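Long-range contact in putative non-ribosomal peptide synthetase (Actinomadura parvosata subsp. kistnae, PDB 6M7L), which is a condensation-like domain of a putative non-ribosomal peptide synthetase, probably acting in recruitment rather than in peptide-bond formation: residues R290-D302 and R368-E380. Numbering follows the deposited sequence.
Sequences RTSVTIGTRLPRD and RHPIFQVALQLDE
A single parallel beta bridge between Gly296 and Ala375 joins strand 292-299 to strand 374-380. Two backbone bonds define it: Gly296 N donates to Val374 O (2.9 Å), and Leu376 N returns to Gly296 O. The strand axes diverge by 47°, and side chains continue the pairing beyond the bridge. Thr297 OG1 donates to Leu376 O at 2.8 Å, its hydroxyl trans to the backbone N. Next along, the Gln377 amide meets the backbone of Arg298: OE1 takes Arg298 N on a lone pair through an almost straight N-H...O (178°), while NE2 reaches Arg298 O in a weak bond. Trp411 NE1 is a second donor to OE1, and the Arg298 guanidinium turns to Glu156. In this condensation-domain fold, strand 374-380 is an outermost strand of a four-stranded mixed sheet, whereas 292-299 pairs antiparallel with 317-324, making the bridge a junction between the two sheets. Just before it, the Phe372 ring lies flat over Gly296, whose CA stands 3.6 Å from the ring centroid and 4° off its normal, a CH-pi contact. Over the opposite face, toward the rim of the Phe372 ring, lies His369 ND1, which also donates to Phe372 O (2.8 Å), near the imidazole plane. An alanine in place of Phe372 would probably open a gap over Gly296 and take away the ring that ND1 of His369 lies against. On the flank, Ile295 CD1 packs obliquely on Leu376 CB (3.7 Å), with His277 and Phe273 of helix 272-288 adjoining these two side chains, and Thr294 CG2 touches Ile371 CG2 at 4.1 Å.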
# COMPACT_ATOMS: atom_id res chain seq x y z
N ARG A 290 -22.16 36.31 0.69
CA ARG A 290 -21.04 36.83 1.45
C ARG A 290 -19.86 37.09 0.53
O ARG A 290 -19.57 36.29 -0.37
CB ARG A 290 -20.64 35.85 2.56
CG ARG A 290 -19.62 36.39 3.54
CD ARG A 290 -19.44 35.43 4.71
NE ARG A 290 -20.64 35.36 5.54
CZ ARG A 290 -20.76 35.95 6.73
NH1 ARG A 290 -21.89 35.84 7.42
NH2 ARG A 290 -19.75 36.66 7.22
N THR A 291 -19.17 38.21 0.76
CA THR A 291 -18.00 38.58 -0.03
C THR A 291 -16.72 37.93 0.47
O THR A 291 -15.66 38.15 -0.13
CB THR A 291 -17.82 40.10 -0.02
OG1 THR A 291 -17.55 40.55 1.31
CG2 THR A 291 -19.08 40.80 -0.54
N SER A 292 -16.77 37.15 1.55
CA SER A 292 -15.58 36.56 2.15
C SER A 292 -15.92 35.15 2.60
O SER A 292 -16.56 34.96 3.64
CB SER A 292 -15.08 37.40 3.31
OG SER A 292 -14.19 36.67 4.13
N VAL A 293 -15.49 34.16 1.82
CA VAL A 293 -15.77 32.75 2.11
C VAL A 293 -14.47 32.09 2.57
O VAL A 293 -13.39 32.38 2.05
CB VAL A 293 -16.36 32.04 0.88
CG1 VAL A 293 -15.53 32.33 -0.35
CG2 VAL A 293 -16.48 30.54 1.12
N THR A 294 -14.59 31.21 3.56
CA THR A 294 -13.45 30.50 4.14
C THR A 294 -13.77 29.02 4.16
O THR A 294 -14.59 28.56 4.96
CB THR A 294 -13.16 31.00 5.56
OG1 THR A 294 -12.94 32.42 5.55
CG2 THR A 294 -11.93 30.30 6.13
N ILE A 295 -13.14 28.26 3.27
CA ILE A 295 -13.19 26.82 3.31
C ILE A 295 -11.94 26.30 4.00
O ILE A 295 -10.98 27.04 4.24
CB ILE A 295 -13.34 26.19 1.90
CG1 ILE A 295 -12.02 26.31 1.13
CG2 ILE A 295 -14.49 26.84 1.14
CD1 ILE A 295 -11.61 25.03 0.44
N GLY A 296 -11.94 25.01 4.34
CA GLY A 296 -10.79 24.39 4.96
C GLY A 296 -10.40 23.13 4.20
O GLY A 296 -11.07 22.71 3.26
N THR A 297 -9.30 22.54 4.63
CA THR A 297 -8.86 21.27 4.08
C THR A 297 -8.12 20.51 5.17
O THR A 297 -7.41 21.11 5.98
CB THR A 297 -7.97 21.45 2.84
OG1 THR A 297 -7.70 20.18 2.25
CG2 THR A 297 -6.66 22.14 3.19
N ARG A 298 -8.32 19.19 5.20
CA ARG A 298 -7.63 18.34 6.16
C ARG A 298 -6.31 17.88 5.56
O ARG A 298 -6.30 17.24 4.50
CB ARG A 298 -8.48 17.14 6.56
CG ARG A 298 -7.93 16.39 7.76
CD ARG A 298 -8.58 15.04 7.95
NE ARG A 298 -8.16 14.09 6.92
CZ ARG A 298 -7.12 13.27 7.04
NH1 ARG A 298 -6.39 13.28 8.15
NH2 ARG A 298 -6.80 12.44 6.06
N LEU A 299 -5.22 18.21 6.22
CA LEU A 299 -3.96 17.63 5.78
C LEU A 299 -3.61 16.44 6.67
O LEU A 299 -3.90 16.45 7.87
CB LEU A 299 -2.83 18.66 5.84
CG LEU A 299 -3.04 19.92 5.00
CD1 LEU A 299 -1.97 20.96 5.31
CD2 LEU A 299 -3.04 19.59 3.52
N PRO A 300 -3.00 15.39 6.12
CA PRO A 300 -2.61 14.25 6.96
C PRO A 300 -1.41 14.58 7.83
O PRO A 300 -1.01 15.74 7.94
CB PRO A 300 -2.30 13.15 5.94
CG PRO A 300 -1.86 13.90 4.73
CD PRO A 300 -2.66 15.18 4.70
N ARG A 301 -0.82 13.56 8.44
CA ARG A 301 0.38 13.76 9.25
C ARG A 301 1.50 14.35 8.39
O ARG A 301 1.54 14.17 7.17
CB ARG A 301 0.83 12.45 9.88
CG ARG A 301 1.22 11.38 8.88
CD ARG A 301 1.29 10.03 9.57
NE ARG A 301 0.00 9.65 10.14
CZ ARG A 301 -0.19 8.61 10.94
NH1 ARG A 301 0.83 7.83 11.29
NH2 ARG A 301 -1.40 8.35 11.41
N ASP A 302 2.41 15.07 9.05
CA ASP A 302 3.56 15.63 8.36
C ASP A 302 4.34 14.51 7.69
O ASP A 302 4.95 13.67 8.37
CB ASP A 302 4.45 16.41 9.33
CG ASP A 302 5.45 17.31 8.62
OD1 ASP A 302 5.81 17.02 7.46
OD2 ASP A 302 5.87 18.31 9.23
N ARG A 368 -21.66 24.17 15.07
CA ARG A 368 -21.08 24.77 13.88
C ARG A 368 -19.57 24.73 14.00
O ARG A 368 -19.02 25.18 15.01
CB ARG A 368 -21.56 26.21 13.67
CG ARG A 368 -20.97 26.87 12.44
CD ARG A 368 -21.71 28.15 12.07
NE ARG A 368 -21.47 29.21 13.05
CZ ARG A 368 -20.68 30.26 12.83
NH1 ARG A 368 -20.06 30.39 11.67
NH2 ARG A 368 -20.53 31.17 13.78
N HIS A 369 -18.90 24.19 12.99
CA HIS A 369 -17.46 24.02 13.05
C HIS A 369 -16.77 25.38 13.05
O HIS A 369 -17.23 26.31 12.39
CB HIS A 369 -16.98 23.17 11.87
CG HIS A 369 -15.55 22.73 11.99
ND1 HIS A 369 -14.51 23.41 11.41
CD2 HIS A 369 -15.00 21.66 12.62
CE1 HIS A 369 -13.37 22.79 11.68
NE2 HIS A 369 -13.65 21.72 12.41
N PRO A 370 -15.66 25.52 13.78
CA PRO A 370 -14.99 26.82 13.85
C PRO A 370 -14.35 27.23 12.53
O PRO A 370 -13.94 26.39 11.73
CB PRO A 370 -13.92 26.61 14.93
CG PRO A 370 -14.39 25.43 15.72
CD PRO A 370 -15.10 24.56 14.74
N ILE A 371 -14.30 28.54 12.31
CA ILE A 371 -13.59 29.19 11.21
C ILE A 371 -14.16 28.80 9.85
O ILE A 371 -14.44 29.67 9.02
CB ILE A 371 -12.08 28.90 11.28
CG1 ILE A 371 -11.53 29.34 12.64
CG2 ILE A 371 -11.36 29.63 10.16
CD1 ILE A 371 -10.03 29.16 12.78
N PHE A 372 -14.32 27.51 9.60
CA PHE A 372 -14.92 27.06 8.35
C PHE A 372 -15.92 25.94 8.62
O PHE A 372 -15.78 25.19 9.59
CB PHE A 372 -13.87 26.59 7.33
CG PHE A 372 -12.97 25.50 7.83
CD1 PHE A 372 -13.33 24.17 7.71
CD2 PHE A 372 -11.75 25.80 8.41
CE1 PHE A 372 -12.50 23.16 8.16
CE2 PHE A 372 -10.91 24.80 8.86
CZ PHE A 372 -11.29 23.48 8.74
N GLN A 373 -16.93 25.86 7.76
CA GLN A 373 -17.92 24.80 7.82
C GLN A 373 -17.92 23.94 6.56
O GLN A 373 -18.63 22.92 6.53
CB GLN A 373 -19.32 25.38 8.04
CG GLN A 373 -19.47 26.18 9.32
CD GLN A 373 -18.79 27.53 9.26
OE1 GLN A 373 -18.94 28.27 8.28
NE2 GLN A 373 -18.03 27.86 10.30
N VAL A 374 -17.17 24.33 5.54
CA VAL A 374 -17.02 23.57 4.31
C VAL A 374 -15.55 23.23 4.15
O VAL A 374 -14.68 24.08 4.38
CB VAL A 374 -17.54 24.37 3.09
CG1 VAL A 374 -17.32 23.59 1.80
CG2 VAL A 374 -19.01 24.71 3.27
N ALA A 375 -15.27 21.98 3.78
CA ALA A 375 -13.90 21.54 3.57
C ALA A 375 -13.79 20.85 2.22
O ALA A 375 -14.77 20.31 1.70
CB ALA A 375 -13.44 20.59 4.69
N LEU A 376 -12.59 20.89 1.65
CA LEU A 376 -12.34 20.37 0.32
C LEU A 376 -11.12 19.47 0.34
O LEU A 376 -10.06 19.86 0.84
CB LEU A 376 -12.14 21.51 -0.69
CG LEU A 376 -11.58 21.14 -2.06
CD1 LEU A 376 -12.50 20.16 -2.78
CD2 LEU A 376 -11.35 22.39 -2.90
N GLN A 377 -11.27 18.26 -0.21
CA GLN A 377 -10.15 17.35 -0.44
C GLN A 377 -10.08 17.05 -1.93
O GLN A 377 -11.07 16.63 -2.54
CB GLN A 377 -10.30 16.05 0.34
CG GLN A 377 -10.66 16.21 1.81
CD GLN A 377 -9.73 17.15 2.56
OE1 GLN A 377 -10.17 17.96 3.37
NE2 GLN A 377 -8.43 17.02 2.31
N LEU A 378 -8.91 17.28 -2.52
CA LEU A 378 -8.65 16.95 -3.92
C LEU A 378 -7.43 16.03 -3.95
O LEU A 378 -6.31 16.47 -3.68
CB LEU A 378 -8.43 18.21 -4.76
CG LEU A 378 -8.39 18.01 -6.27
CD1 LEU A 378 -9.14 19.13 -6.97
CD2 LEU A 378 -6.96 17.93 -6.77
N ASP A 379 -7.66 14.77 -4.28
CA ASP A 379 -6.62 13.75 -4.24
C ASP A 379 -6.30 13.24 -5.63
O ASP A 379 -7.20 13.07 -6.47
CB ASP A 379 -7.05 12.57 -3.36
CG ASP A 379 -7.40 13.00 -1.95
OD1 ASP A 379 -6.72 13.89 -1.41
OD2 ASP A 379 -8.36 12.44 -1.38
N GLU A 380 -5.02 13.02 -5.89
CA GLU A 380 -4.61 12.27 -7.06
C GLU A 380 -4.89 10.79 -6.83
O GLU A 380 -4.87 10.31 -5.69
CB GLU A 380 -3.12 12.49 -7.36
CG GLU A 380 -2.57 13.84 -6.93
CD GLU A 380 -3.04 14.99 -7.81
OE1 GLU A 380 -3.87 15.80 -7.34
OE2 GLU A 380 -2.57 15.08 -8.97